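Local coordinates for protein 5'-nucleotidase SurE (Aquifex aeolicus, PDB 2WQK) that probably removes the phosphate from nucleoside 5'-monophosphates, using one divalent metal cation per subunit, at residues V7-Y12 with G67-C72; C72-Y77 with A112-I117; K182-E187 with T216-V221. All coordinates share one frame; numbering follows the deposited sequence.

Contact 1 of 3, residues V7-Y12 with G67-C72. With NA (sodium ion), chain D.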
loop_
_atom_site.group_PDB
_atom_site.type_symbol
_atom_site.label_atom_id
_atom_site.label_comp_id
_atom_site.label_asym_id
_atom_site.label_seq_id
_atom_site.Cartn_x
_atom_site.Cartn_y
_atom_site.Cartn_z
ATOM N N VAL A 7 9.695 -0.871 21.199
ATOM C CA VAL A 7 9.241 -0.927 19.816
ATOM C C VAL A 7 8.585 0.411 19.497
ATOM O O VAL A 7 8.359 1.246 20.378
ATOM C CB VAL A 7 8.230 -2.088 19.596
ATOM C CG1 VAL A 7 8.839 -3.398 20.106
ATOM C CG2 VAL A 7 6.871 -1.791 20.261
ATOM N N ASN A 8 8.258 0.609 18.223
ATOM C CA ASN A 8 7.411 1.735 17.853
ATOM C C ASN A 8 6.695 1.425 16.531
ATOM O O ASN A 8 6.804 0.305 16.010
ATOM C CB ASN A 8 8.155 3.072 17.799
ATOM C CG ASN A 8 8.959 3.268 16.503
ATOM O OD1 ASN A 8 9.218 2.314 15.767
ATOM N ND2 ASN A 8 9.402 4.516 16.250
ATOM N N ASP A 9 5.964 2.421 16.038
ATOM C CA ASP A 9 5.275 2.318 14.753
ATOM C C ASP A 9 5.835 3.245 13.667
ATOM O O ASP A 9 5.451 3.137 12.515
ATOM C CB ASP A 9 3.769 2.620 14.963
ATOM C CG ASP A 9 2.887 2.005 13.912
ATOM O OD1 ASP A 9 3.206 0.961 13.325
ATOM O OD2 ASP A 9 1.843 2.622 13.673
ATOM N N ASP A 10 6.675 4.205 14.056
ATOM C CA ASP A 10 7.191 5.225 13.159
ATOM C C ASP A 10 8.482 4.827 12.468
ATOM O O ASP A 10 8.885 5.487 11.501
ATOM C CB ASP A 10 7.379 6.536 13.931
ATOM C CG ASP A 10 6.077 7.043 14.561
ATOM O OD1 ASP A 10 5.020 6.985 13.842
ATOM O OD2 ASP A 10 6.095 7.500 15.735
ATOM N N GLY A 11 9.136 3.772 12.971
ATOM C CA GLY A 11 10.409 3.330 12.403
ATOM C C GLY A 11 11.564 3.514 13.386
ATOM O O GLY A 11 11.557 4.400 14.229
ATOM N N TYR A 12 12.570 2.654 13.236
ATOM C CA TYR A 12 13.705 2.620 14.174
ATOM C C TYR A 12 14.484 3.910 14.214
ATOM O O TYR A 12 15.218 4.174 15.174
ATOM C CB TYR A 12 14.636 1.465 13.862
ATOM C CG TYR A 12 15.436 1.632 12.584
ATOM C CD1 TYR A 12 16.622 2.378 12.576
ATOM C CD2 TYR A 12 15.026 1.038 11.395
ATOM C CE1 TYR A 12 17.350 2.522 11.431
ATOM C CE2 TYR A 12 15.766 1.181 10.236
ATOM C CZ TYR A 12 16.914 1.926 10.261
ATOM O OH TYR A 12 17.653 2.053 9.119
ATOM N N GLY A 67 7.870 -4.840 9.298
ATOM C CA GLY A 67 7.306 -5.521 10.469
ATOM C C GLY A 67 6.408 -4.590 11.252
ATOM O O GLY A 67 6.796 -3.473 11.580
ATOM N N THR A 68 5.189 -5.025 11.551
ATOM C CA THR A 68 4.291 -4.219 12.419
ATOM C C THR A 68 4.836 -4.198 13.866
ATOM O O THR A 68 5.676 -5.055 14.230
ATOM C CB THR A 68 2.894 -4.813 12.465
ATOM O OG1 THR A 68 2.970 -6.149 12.980
ATOM C CG2 THR A 68 2.245 -4.790 11.024
ATOM N N PRO A 69 4.352 -3.251 14.688
ATOM C CA PRO A 69 4.745 -3.301 16.119
ATOM C C PRO A 69 4.506 -4.664 16.764
ATOM O O PRO A 69 5.360 -5.159 17.518
ATOM C CB PRO A 69 3.910 -2.216 16.785
ATOM C CG PRO A 69 3.652 -1.212 15.617
ATOM C CD PRO A 69 3.546 -2.051 14.375
ATOM N N ALA A 70 3.369 -5.286 16.437
ATOM C CA ALA A 70 3.085 -6.636 16.897
ATOM C C ALA A 70 4.191 -7.634 16.512
ATOM O O ALA A 70 4.655 -8.424 17.360
ATOM C CB ALA A 70 1.717 -7.076 16.370
ATOM N N ASP A 71 4.601 -7.592 15.240
ATOM C CA ASP A 71 5.680 -8.468 14.721
ATOM C C ASP A 71 6.953 -8.207 15.564
ATOM O O ASP A 71 7.670 -9.131 15.956
ATOM C CB ASP A 71 6.004 -8.179 13.277
ATOM C CG ASP A 71 4.856 -8.556 12.308
ATOM O OD1 ASP A 71 4.032 -9.426 12.671
ATOM O OD2 ASP A 71 4.843 -7.984 11.185
ATOM N N CYS A 72 7.221 -6.931 15.789
ATOM C CA CYS A 72 8.448 -6.539 16.507
ATOM C C CYS A 72 8.448 -7.090 17.951
ATOM O O CYS A 72 9.489 -7.546 18.461
ATOM C CB CYS A 72 8.628 -5.014 16.497
ATOM S SG CYS A 72 8.980 -4.316 14.905
HETATM NA NA NA D . 2.773 6.764 14.458
HETATM O O HOH W 1 2.058 9.054 13.972
#

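Contact 2 of 3, residues C72-Y77 with A112-I117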
loop_
_atom_site.group_PDB
_atom_site.type_symbol
_atom_site.label_atom_id
_atom_site.label_comp_id
_atom_site.label_asym_id
_atom_site.label_seq_id
_atom_site.Cartn_x
_atom_site.Cartn_y
_atom_site.Cartn_z
ATOM N N CYS A 72 7.221 -6.931 15.789
ATOM C CA CYS A 72 8.448 -6.539 16.507
ATOM C C CYS A 72 8.448 -7.090 17.951
ATOM O O CYS A 72 9.489 -7.546 18.461
ATOM C CB CYS A 72 8.628 -5.014 16.497
ATOM S SG CYS A 72 8.980 -4.316 14.905
ATOM N N VAL A 73 7.309 -6.966 18.640
ATOM C CA VAL A 73 7.201 -7.476 20.002
ATOM C C VAL A 73 7.396 -8.988 20.033
ATOM O O VAL A 73 8.149 -9.521 20.848
ATOM C CB VAL A 73 5.874 -7.079 20.693
ATOM C CG1 VAL A 73 5.677 -7.802 22.034
ATOM C CG2 VAL A 73 5.739 -5.542 20.777
ATOM N N HIS A 74 6.725 -9.672 19.108
ATOM C CA HIS A 74 6.798 -11.114 19.103
ATOM C C HIS A 74 8.183 -11.644 18.704
ATOM O O HIS A 74 8.706 -12.605 19.360
ATOM C CB HIS A 74 5.664 -11.716 18.251
ATOM C CG HIS A 74 4.321 -11.615 18.922
ATOM N ND1 HIS A 74 3.626 -12.719 19.366
ATOM C CD2 HIS A 74 3.551 -10.546 19.233
ATOM C CE1 HIS A 74 2.499 -12.326 19.944
ATOM N NE2 HIS A 74 2.421 -11.011 19.871
ATOM N N LEU A 75 8.784 -11.044 17.678
ATOM C CA LEU A 75 10.155 -11.456 17.292
ATOM C C LEU A 75 11.148 -11.018 18.381
ATOM O O LEU A 75 12.135 -11.719 18.661
ATOM C CB LEU A 75 10.562 -10.890 15.932
ATOM C CG LEU A 75 9.841 -11.512 14.717
ATOM C CD1 LEU A 75 10.225 -10.793 13.441
ATOM C CD2 LEU A 75 10.111 -13.036 14.580
ATOM N N GLY A 76 10.936 -9.846 18.951
ATOM C CA GLY A 76 11.814 -9.399 20.051
ATOM C C GLY A 76 11.825 -10.374 21.211
ATOM O O GLY A 76 12.877 -10.750 21.759
ATOM N N TYR A 77 10.640 -10.826 21.593
ATOM C CA TYR A 77 10.523 -11.713 22.728
ATOM C C TYR A 77 11.049 -13.116 22.395
ATOM O O TYR A 77 11.871 -13.673 23.128
ATOM C CB TYR A 77 9.062 -11.800 23.143
ATOM C CG TYR A 77 8.748 -12.852 24.174
ATOM C CD1 TYR A 77 9.385 -12.861 25.420
ATOM C CD2 TYR A 77 7.793 -13.821 23.938
ATOM C CE1 TYR A 77 9.073 -13.761 26.395
ATOM C CE2 TYR A 77 7.492 -14.762 24.900
ATOM C CZ TYR A 77 8.119 -14.725 26.150
ATOM O OH TYR A 77 7.785 -15.678 27.094
ATOM N N ALA A 112 2.109 -2.146 22.763
ATOM C CA ALA A 112 1.991 -2.364 24.216
ATOM C C ALA A 112 0.968 -3.483 24.515
ATOM O O ALA A 112 1.195 -4.343 25.355
ATOM C CB ALA A 112 1.650 -1.091 24.964
ATOM N N MET A 113 -0.150 -3.488 23.784
ATOM C CA MET A 113 -1.129 -4.553 23.938
ATOM C C MET A 113 -0.528 -5.931 23.744
ATOM O O MET A 113 -0.772 -6.808 24.533
ATOM C CB MET A 113 -2.301 -4.326 22.961
ATOM C CG MET A 113 -3.428 -5.331 23.146
ATOM S SD MET A 113 -4.611 -5.284 21.775
ATOM C CE MET A 113 -3.578 -5.954 20.463
ATOM N N GLU A 114 0.270 -6.059 22.703
ATOM C CA GLU A 114 0.927 -7.340 22.406
ATOM C C GLU A 114 1.865 -7.778 23.538
ATOM O O GLU A 114 1.950 -8.965 23.890
ATOM C CB GLU A 114 1.632 -7.312 21.049
ATOM C CG GLU A 114 0.663 -7.209 19.897
ATOM C CD GLU A 114 -0.199 -8.468 19.661
ATOM O OE1 GLU A 114 0.110 -9.559 20.182
ATOM O OE2 GLU A 114 -1.206 -8.350 18.922
ATOM N N GLY A 115 2.587 -6.814 24.091
ATOM C CA GLY A 115 3.399 -7.173 25.265
ATOM C C GLY A 115 2.558 -7.760 26.374
ATOM O O GLY A 115 2.905 -8.792 26.941
ATOM N N ARG A 116 1.410 -7.127 26.668
ATOM C CA ARG A 116 0.557 -7.597 27.755
ATOM C C ARG A 116 -0.088 -8.948 27.390
ATOM O O ARG A 116 -0.250 -9.798 28.263
ATOM C CB ARG A 116 -0.487 -6.522 28.141
ATOM C CG ARG A 116 -1.112 -6.690 29.514
ATOM C CD ARG A 116 -0.155 -7.110 30.641
ATOM N NE ARG A 116 -0.352 -8.523 31.023
ATOM C CZ ARG A 116 0.351 -9.250 31.904
ATOM N NH1 ARG A 116 -0.010 -10.504 32.130
ATOM N NH2 ARG A 116 1.385 -8.762 32.565
ATOM N N ILE A 117 -0.378 -9.169 26.099
ATOM C CA ILE A 117 -0.899 -10.496 25.649
ATOM C C ILE A 117 0.124 -11.589 25.976
ATOM O O ILE A 117 -0.243 -12.717 26.375
ATOM C CB ILE A 117 -1.220 -10.496 24.152
ATOM C CG1 ILE A 117 -2.502 -9.697 23.925
ATOM C CG2 ILE A 117 -1.372 -11.935 23.552
ATOM C CD1 ILE A 117 -2.808 -9.414 22.451
#

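Contact 3 of 3, residues K182-E187 with T216-V221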
loop_
_atom_site.group_PDB
_atom_site.type_symbol
_atom_site.label_atom_id
_atom_site.label_comp_id
_atom_site.label_asym_id
_atom_site.label_seq_id
_atom_site.Cartn_x
_atom_site.Cartn_y
_atom_site.Cartn_z
ATOM N N LYS A 182 -14.099 10.535 24.677
ATOM C CA LYS A 182 -14.788 10.283 23.407
ATOM C C LYS A 182 -13.873 10.715 22.214
ATOM O O LYS A 182 -12.754 10.202 22.032
ATOM C CB LYS A 182 -16.184 10.963 23.416
ATOM C CG LYS A 182 -17.155 10.361 24.469
ATOM C CD LYS A 182 -18.590 10.995 24.522
ATOM C CE LYS A 182 -19.427 10.306 25.613
ATOM N NZ LYS A 182 -20.847 10.764 25.612
ATOM N N ARG A 183 -14.383 11.533 21.313
ATOM C CA ARG A 183 -13.542 12.306 20.426
ATOM C C ARG A 183 -13.778 13.774 20.740
ATOM O O ARG A 183 -14.903 14.233 20.756
ATOM C CB ARG A 183 -13.846 11.995 18.967
ATOM C CG ARG A 183 -13.123 10.772 18.456
ATOM C CD ARG A 183 -13.882 10.098 17.361
ATOM N NE ARG A 183 -13.158 8.924 16.879
ATOM C CZ ARG A 183 -13.691 7.938 16.150
ATOM N NH1 ARG A 183 -14.972 7.990 15.822
ATOM N NH2 ARG A 183 -12.941 6.902 15.793
ATOM N N ALA A 184 -12.703 14.486 21.037
ATOM C CA ALA A 184 -12.823 15.884 21.472
ATOM C C ALA A 184 -12.879 16.789 20.255
ATOM O O ALA A 184 -12.070 17.690 20.129
ATOM C CB ALA A 184 -11.641 16.276 22.395
ATOM N N TYR A 185 -13.835 16.539 19.362
ATOM C CA TYR A 185 -14.092 17.408 18.202
ATOM C C TYR A 185 -15.479 17.147 17.606
ATOM O O TYR A 185 -16.111 16.108 17.872
ATOM C CB TYR A 185 -13.028 17.224 17.126
ATOM C CG TYR A 185 -12.966 15.815 16.583
ATOM C CD1 TYR A 185 -13.806 15.420 15.541
ATOM C CD2 TYR A 185 -12.062 14.893 17.106
ATOM C CE1 TYR A 185 -13.762 14.123 15.033
ATOM C CE2 TYR A 185 -12.004 13.594 16.608
ATOM C CZ TYR A 185 -12.860 13.222 15.573
ATOM O OH TYR A 185 -12.800 11.926 15.103
ATOM N N LYS A 186 -15.938 18.103 16.799
ATOM C CA LYS A 186 -17.213 18.026 16.093
ATOM C C LYS A 186 -16.933 17.591 14.653
ATOM O O LYS A 186 -16.083 18.146 13.970
ATOM C CB LYS A 186 -17.886 19.400 16.061
ATOM C CG LYS A 186 -18.403 19.874 17.408
ATOM C CD LYS A 186 -19.825 19.402 17.663
ATOM C CE LYS A 186 -20.336 19.859 19.022
ATOM N NZ LYS A 186 -19.617 19.186 20.141
ATOM N N GLU A 187 -17.660 16.591 14.193
ATOM C CA GLU A 187 -17.486 16.079 12.843
ATOM C C GLU A 187 -18.444 16.779 11.881
ATOM O O GLU A 187 -19.641 16.841 12.108
ATOM C CB GLU A 187 -17.721 14.570 12.862
ATOM C CG GLU A 187 -17.564 13.871 11.556
ATOM C CD GLU A 187 -17.485 12.359 11.749
ATOM O OE1 GLU A 187 -18.520 11.697 11.640
ATOM O OE2 GLU A 187 -16.385 11.836 12.061
ATOM N N THR A 216 -10.784 13.049 31.563
ATOM C CA THR A 216 -10.400 12.358 30.335
ATOM C C THR A 216 -8.927 12.566 29.942
ATOM O O THR A 216 -8.271 13.554 30.349
ATOM C CB THR A 216 -11.260 12.771 29.139
ATOM O OG1 THR A 216 -11.024 14.156 28.802
ATOM C CG2 THR A 216 -12.743 12.491 29.384
ATOM N N ASP A 217 -8.430 11.666 29.103
ATOM C CA ASP A 217 -7.105 11.805 28.513
ATOM C C ASP A 217 -6.942 13.132 27.761
ATOM O O ASP A 217 -5.951 13.857 27.943
ATOM C CB ASP A 217 -6.749 10.567 27.645
ATOM C CG ASP A 217 -7.816 10.166 26.588
ATOM O OD1 ASP A 217 -8.863 10.846 26.436
ATOM O OD2 ASP A 217 -7.496 9.149 25.887
ATOM N N TYR A 218 -7.928 13.472 26.949
ATOM C CA TYR A 218 -7.873 14.726 26.181
ATOM C C TYR A 218 -7.743 15.921 27.117
ATOM O O TYR A 218 -6.900 16.811 26.903
ATOM C CB TYR A 218 -9.151 14.933 25.377
ATOM C CG TYR A 218 -9.353 14.065 24.189
ATOM C CD1 TYR A 218 -8.715 14.332 23.000
ATOM C CD2 TYR A 218 -10.246 13.002 24.244
ATOM C CE1 TYR A 218 -8.945 13.532 21.861
ATOM C CE2 TYR A 218 -10.463 12.230 23.153
ATOM C CZ TYR A 218 -9.833 12.513 21.956
ATOM O OH TYR A 218 -10.088 11.672 20.902
ATOM N N TRP A 219 -8.582 15.971 28.147
ATOM C CA TRP A 219 -8.549 17.169 29.038
ATOM C C TRP A 219 -7.181 17.314 29.671
ATOM O O TRP A 219 -6.628 18.423 29.754
ATOM C CB TRP A 219 -9.637 17.091 30.121
ATOM C CG TRP A 219 -9.748 18.326 30.972
ATOM C CD1 TRP A 219 -10.655 19.342 30.817
ATOM C CD2 TRP A 219 -8.924 18.685 32.095
ATOM N NE1 TRP A 219 -10.420 20.307 31.769
ATOM C CE2 TRP A 219 -9.389 19.924 32.575
ATOM C CE3 TRP A 219 -7.854 18.074 32.754
ATOM C CZ2 TRP A 219 -8.786 20.579 33.636
ATOM C CZ3 TRP A 219 -7.263 18.733 33.837
ATOM C CH2 TRP A 219 -7.740 19.958 34.268
ATOM N N ALA A 220 -6.590 16.202 30.114
ATOM C CA ALA A 220 -5.305 16.261 30.826
ATOM C C ALA A 220 -4.265 16.897 29.916
ATOM O O ALA A 220 -3.597 17.875 30.315
ATOM C CB ALA A 220 -4.871 14.834 31.265
ATOM N N VAL A 221 -4.094 16.382 28.701
ATOM C CA VAL A 221 -3.028 16.880 27.823
ATOM C C VAL A 221 -3.312 18.301 27.320
ATOM O O VAL A 221 -2.368 19.092 27.171
ATOM C CB VAL A 221 -2.702 15.908 26.670
ATOM C CG1 VAL A 221 -2.116 14.615 27.253
ATOM C CG2 VAL A 221 -3.917 15.637 25.793
#

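Contact 1 of 3, residues V7-Y12 with G67-C72
Pro69, the first residue of helix 69-80, sets its ring aslant against the carboxylate of Asp9. Asp9 OD1 is 3.2 Å from Pro69 CG and equally close to its CD, so an oxygen rests against two ring methylenes. Asp9 turns CG anti to its own N (chi1 -156°), which brings the acid group over to the proline. Asp9 probably binds the divalent cation, and its side chain lies about 3 Å from a bound sulfate. Asn8 O approaches the same ring, 3.5 Å from Pro69 CG; this oxygen and Asp9 OD1 are buried without a hydrogen-bonding partner. One turn further along the helix, Val7 CG1 packs on Cys72 CB at 4.0 Å. Asn8 CB points away from the helix, and the residue closes an Asx motif, its OD1 accepting from Gly11 N while ND2 donates to Gly11 O. Thr68, just before Pro69, and Asp71 form a capping box. Asp10 OD1 binds the sodium ion at 2.3 Å, together with Ser40, Asn94 and a water. The loop leaves strand 3-7, which pairs through Val7 with Leu90 and Gly92 of strand 88-94, and passes the helix end, where Cys72 also touches Pro35 and Val64 of strands 29-35 and 61-64.

Contact 2 of 3, residues C72-Y77 with A112-I117
Two neighbouring helices are joined here by a buried hydrogen bond between a histidine and a carboxylate: His74 NE2 donates to Glu114 OE1 over 2.7 Å, with an N-H...O angle of 157°. The oxygen lies at the edge of the imidazole, close to the ring plane, whereas relative to the carboxylate the nitrogen sits above its plane; the two planes stand 63° apart. A bend at chi2 of Glu114 keeps its chain compact, leaving Glu114 CB 4.0 Å from His74 NE2. Both groups have further partners on the second subunit. His74 ND1 is hydrogen-bonded to Glu187 there, and Glu114 receives a salt bridge from Arg183 on OE1 and a hydrogen bond from Tyr105 on OE2. Two carboxylates would favour a doubly protonated ring, although the arginine on Glu114 OE1 would temper the effect. Next to this polar pair, Val73 slides CG1 against the backbone of the other helix, 3.8 Å from Gly115 N. Gly115 has no side chain to intervene, and its CA comes within 6.5 Å of Val73 CA. The segment axes approach to 9.5 Å and cross at -43°. Such side-by-side helices, each linking parallel strands of the central sheet, belong to the beta-alpha-beta architecture of a Rossmann-like alpha/beta fold, and the side carrying His74 and Glu114 meets the second subunit.

Contact 3 of 3, residues K182-E187 with T216-V221
At Ala184 the chain makes an inverse gamma turn, closed by a weak bond from Tyr185 N to Arg183 O, and this places Ala184 CA 6.9 Å from Tyr218 CA in the opening turn of helix 217-222. Tyr218 carries the meeting. The methyl of Ala184 sits over one face of the phenol ring in a CH-pi contact: CB is 3.7 Å from the ring centroid, 17° off the normal, and closest to CD1. Tyr218 takes CG beside its backbone N (chi1 -72°), sending the ring out from the helix toward the turn, with one face to the Ala184 methyl. At the far end of the ring the contact changes from face to edge. Lys182 O stands near the ring plane, 3.2 Å from Tyr218 OH. Arg183 runs alongside the tyrosine in the same direction, its CG 4.0 Å from Tyr218 OH, and carries its guanidinium onward to salt bridges with Asp102 and with Glu114 of the second subunit. The helix start is held by its own polar groups. Thr216, the N-cap residue, accepts from Trp219 N through OG1, and Asp217 OD1, approached from above its carboxylate plane, receives Tyr218 N at 2.8 Å as well as Gly181 N just before the other segment. The chemistry is therefore divided: the aromatic face packs on the turn through a CH-pi contact, the phenol oxygen is close to a main-chain carbonyl oxygen rather than to a charged group, and the charge of Arg183 is engaged outside the contact.

In the fold
Contacts 1 and 2 lie in the core, follow each other along helix 69-80 and share Cys72; contact 3 is partly exposed, on the opposite side of the chain's centre, where a short helix meets the approach to strand 186-193. Contact 1 packs proline and aliphatic groups next to a metal site, contact 2 adds a buried polar bond between helices, and contact 3 relies on a ring face. Within one chain, contacts 2 and 3 are about 14 Å apart at their nearest atoms. Across the assembly they meet: Arg183 and Glu187 from segment 182-187 of one subunit bind Glu114 and His74 in contact 2 of another.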